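Local coordinates for protein glutathione reductase (Bartonella henselae, PDB 3O0H) that probably catalyses the NADPH-dependent reduction of glutathione disulfide to glutathione, using a bound FAD, as other glutathione reductases do, at residues 413-418 with 447-452. Residues are numbered along the deposited sequence; the frame is centred on the assembly and turned at random.
Sequences LVVDGE and LTKDIF
Leu413 sends one methyl, CD1, into the angle between Lys449 and Phe452, the two helix residues that turn their side chains to the strand. On one side CD1 lies 4.0 Å from Phe452 CD2, approaching the ring obliquely. On the other, the same methyl is 4.1 Å from Lys449 CE, and the two side chains cross at about a right angle. Val415, two residues on and on the same face of the strand, adds a further contact: its CG1 packs 4.1 Å from Lys449 CB. With CG1 anti to the backbone N (chi1 174°), both methyls of Val415 face the root of the lysine, CG1 slightly the nearer. The lysine chain, bent at chi2 (51°) and chi4, runs back along the strand from Val415 at its CB to Leu413 at its CE.

Strand 409-416 belongs to the antiparallel sheet of the dimerisation domain, and the short helix 449-454 packs against one face of that sheet. Helix 432-444 flanks Phe452 through Ser442 and Leu443, and Ile441 of the second subunit also packs on the Phe452 side chain, placing the contact close to the dimer interface.

The polar bonds are made outside the apolar patch. The ammonium end of the buried Lys449 finds its partners beyond the two segments: NZ is hydrogen-bonded to Met469 O and salt-bridged to Asp453 OD1; Tyr391 of the adjacent strand 387-395 offers a cation-pi partner. Where the strand ends, Asp416 OD1 accepts a hydrogen bond from the backbone N of Glu418 at 3.0 Å, met from above the carboxylate plane, in an Asx turn. Within the helix's first turn, Ile451 N donates to Thr448 O at 3.0 Å, and that carbonyl oxygen also lies in plane at the edge of the Phe452 ring.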
ATOM      1  N   LEU B 413       2.957  -1.436  16.354  1.00 14.21           N
ATOM      2  CA  LEU B 413       4.415  -1.390  16.379  1.00 13.80           C
ATOM      3  C   LEU B 413       4.904  -1.848  17.753  1.00 13.50           C
ATOM      4  O   LEU B 413       4.366  -1.483  18.770  1.00 14.25           O
ATOM      5  CB  LEU B 413       4.883   0.010  16.055  1.00 15.56           C
ATOM      6  CG  LEU B 413       4.491   0.580  14.697  1.00 15.52           C
ATOM      7  CD1 LEU B 413       4.927   2.035  14.561  1.00 15.50           C
ATOM      8  CD2 LEU B 413       5.054  -0.276  13.593  1.00 13.27           C
ATOM      9  N   VAL B 414       5.938  -2.674  17.752  1.00 13.11           N
ATOM     10  CA  VAL B 414       6.469  -3.260  18.943  1.00 12.89           C
ATOM     11  C   VAL B 414       7.857  -2.640  19.096  1.00 11.94           C
ATOM     12  O   VAL B 414       8.701  -2.727  18.209  1.00 13.14           O
ATOM     13  CB  VAL B 414       6.551  -4.766  18.846  1.00 12.59           C
ATOM     14  CG1 VAL B 414       7.179  -5.311  20.139  1.00 14.31           C
ATOM     15  CG2 VAL B 414       5.169  -5.413  18.634  1.00 13.06           C
ATOM     16  N   VAL B 415       8.090  -1.998  20.215  1.00 14.28           N
ATOM     17  CA  VAL B 415       9.282  -1.132  20.330  1.00 14.36           C
ATOM     18  C   VAL B 415      10.147  -1.544  21.531  1.00 15.40           C
ATOM     19  O   VAL B 415       9.619  -1.825  22.598  1.00 18.49           O
ATOM     20  CB  VAL B 415       8.829   0.356  20.379  1.00 15.47           C
ATOM     21  CG1 VAL B 415      10.017   1.295  20.642  1.00 14.42           C
ATOM     22  CG2 VAL B 415       8.091   0.720  19.055  1.00 13.87           C
ATOM     23  N   ASP B 416      11.468  -1.586  21.346  1.00 16.69           N
ATOM     24  CA  ASP B 416      12.380  -1.831  22.450  1.00 18.61           C
ATOM     25  C   ASP B 416      12.518  -0.485  23.139  1.00 19.39           C
ATOM     26  O   ASP B 416      13.062   0.448  22.581  1.00 21.27           O
ATOM     27  CB  ASP B 416      13.715  -2.379  21.918  1.00 19.30           C
ATOM     28  CG  ASP B 416      14.821  -2.453  22.994  1.00 20.94           C
ATOM     29  OD1 ASP B 416      14.569  -2.094  24.149  1.00 19.72           O
ATOM     30  OD2 ASP B 416      15.942  -2.859  22.632  1.00 23.47           O
ATOM     31  N   GLY B 417      11.994  -0.388  24.345  1.00 20.87           N
ATOM     32  CA  GLY B 417      12.015   0.860  25.139  1.00 22.91           C
ATOM     33  C   GLY B 417      13.382   1.435  25.490  1.00 24.63           C
ATOM     34  O   GLY B 417      13.506   2.624  25.730  1.00 26.01           O
ATOM     35  N   GLU B 418      14.416   0.604  25.532  1.00 24.41           N
ATOM     36  CA  GLU B 418      15.743   1.099  25.871  1.00 26.37           C
ATOM     37  C   GLU B 418      16.436   1.667  24.657  1.00 24.35           C
ATOM     38  O   GLU B 418      17.009   2.712  24.757  1.00 25.65           O
ATOM     39  CB  GLU B 418      16.622   0.011  26.470  1.00 27.21           C
ATOM     40  CG  GLU B 418      16.152  -0.435  27.841  1.00 32.12           C
ATOM     41  CD  GLU B 418      16.888  -1.687  28.332  1.00 37.60           C
ATOM     42  OE1 GLU B 418      16.947  -2.710  27.582  1.00 39.10           O
ATOM     43  OE2 GLU B 418      17.358  -1.648  29.488  1.00 42.58           O
ATOM     44  N   LEU B 447      15.399   1.659  12.311  1.00 13.60           N
ATOM     45  CA  LEU B 447      14.954   3.005  12.617  1.00 14.06           C
ATOM     46  C   LEU B 447      14.206   3.006  13.940  1.00 14.31           C
ATOM     47  O   LEU B 447      13.476   2.054  14.276  1.00 11.39           O
ATOM     48  CB  LEU B 447      14.061   3.536  11.508  1.00 13.79           C
ATOM     49  CG  LEU B 447      14.756   3.824  10.171  1.00 15.02           C
ATOM     50  CD1 LEU B 447      13.739   4.486   9.205  1.00 15.35           C
ATOM     51  CD2 LEU B 447      15.990   4.750  10.316  1.00 14.46           C
ATOM     52  N   THR B 448      14.344   4.109  14.653  1.00 15.48           N
ATOM     53  CA  THR B 448      13.748   4.236  15.964  1.00 17.40           C
ATOM     54  C   THR B 448      12.337   4.793  15.805  1.00 17.33           C
ATOM     55  O   THR B 448      11.971   5.373  14.762  1.00 17.68           O
ATOM     56  CB  THR B 448      14.568   5.138  16.883  1.00 19.18           C
ATOM     57  OG1 THR B 448      14.725   6.430  16.275  1.00 18.93           O
ATOM     58  CG2 THR B 448      15.964   4.540  17.154  1.00 21.24           C
ATOM     59  N   LYS B 449      11.543   4.580  16.843  1.00 17.16           N
ATOM     60  CA  LYS B 449      10.178   5.024  16.863  1.00 17.56           C
ATOM     61  C   LYS B 449      10.094   6.550  16.674  1.00 19.25           C
ATOM     62  O   LYS B 449       9.145   7.059  16.055  1.00 18.80           O
ATOM     63  CB  LYS B 449       9.548   4.605  18.188  1.00 17.76           C
ATOM     64  CG  LYS B 449       8.084   5.037  18.360  1.00 18.82           C
ATOM     65  CD  LYS B 449       7.184   4.634  17.162  1.00 18.08           C
ATOM     66  CE  LYS B 449       5.668   4.816  17.547  1.00 18.47           C
ATOM     67  NZ  LYS B 449       5.358   6.167  18.090  1.00 15.38           N
ATOM     68  N   ASP B 450      11.108   7.272  17.172  1.00 19.87           N
ATOM     69  CA  ASP B 450      11.211   8.710  16.990  1.00 21.22           C
ATOM     70  C   ASP B 450      11.236   9.152  15.532  1.00 20.27           C
ATOM     71  O   ASP B 450      10.729  10.209  15.204  1.00 20.01           O
ATOM     72  CB  ASP B 450      12.444   9.241  17.738  1.00 24.46           C
ATOM     73  CG  ASP B 450      12.338   8.977  19.202  1.00 29.68           C
ATOM     74  OD1 ASP B 450      11.553   9.709  19.831  1.00 32.91           O
ATOM     75  OD2 ASP B 450      12.960   7.990  19.696  1.00 35.30           O
ATOM     76  N   ILE B 451      11.817   8.356  14.659  1.00 18.78           N
ATOM     77  CA  ILE B 451      11.897   8.705  13.245  1.00 17.98           C
ATOM     78  C   ILE B 451      10.532   8.503  12.586  1.00 18.62           C
ATOM     79  O   ILE B 451      10.139   9.298  11.717  1.00 18.89           O
ATOM     80  CB  ILE B 451      12.917   7.845  12.484  1.00 17.77           C
ATOM     81  CG1 ILE B 451      14.358   8.070  13.004  1.00 18.85           C
ATOM     82  CG2 ILE B 451      12.801   8.080  10.934  1.00 16.92           C
ATOM     83  CD1 ILE B 451      14.839   9.480  13.076  1.00 17.31           C
ATOM     84  N   PHE B 452       9.817   7.447  12.980  1.00 18.08           N
ATOM     85  CA  PHE B 452       8.433   7.269  12.543  1.00 18.69           C
ATOM     86  C   PHE B 452       7.623   8.515  12.893  1.00 20.01           C
ATOM     87  O   PHE B 452       6.881   9.053  12.052  1.00 20.92           O
ATOM     88  CB  PHE B 452       7.778   6.035  13.203  1.00 19.39           C
ATOM     89  CG  PHE B 452       8.145   4.705  12.569  1.00 16.60           C
ATOM     90  CD1 PHE B 452       9.424   4.176  12.670  1.00 17.09           C
ATOM     91  CD2 PHE B 452       7.184   3.947  11.919  1.00 14.96           C
ATOM     92  CE1 PHE B 452       9.763   2.935  12.110  1.00 16.63           C
ATOM     93  CE2 PHE B 452       7.522   2.693  11.329  1.00 15.87           C
ATOM     94  CZ  PHE B 452       8.811   2.192  11.428  1.00 13.46           C
TER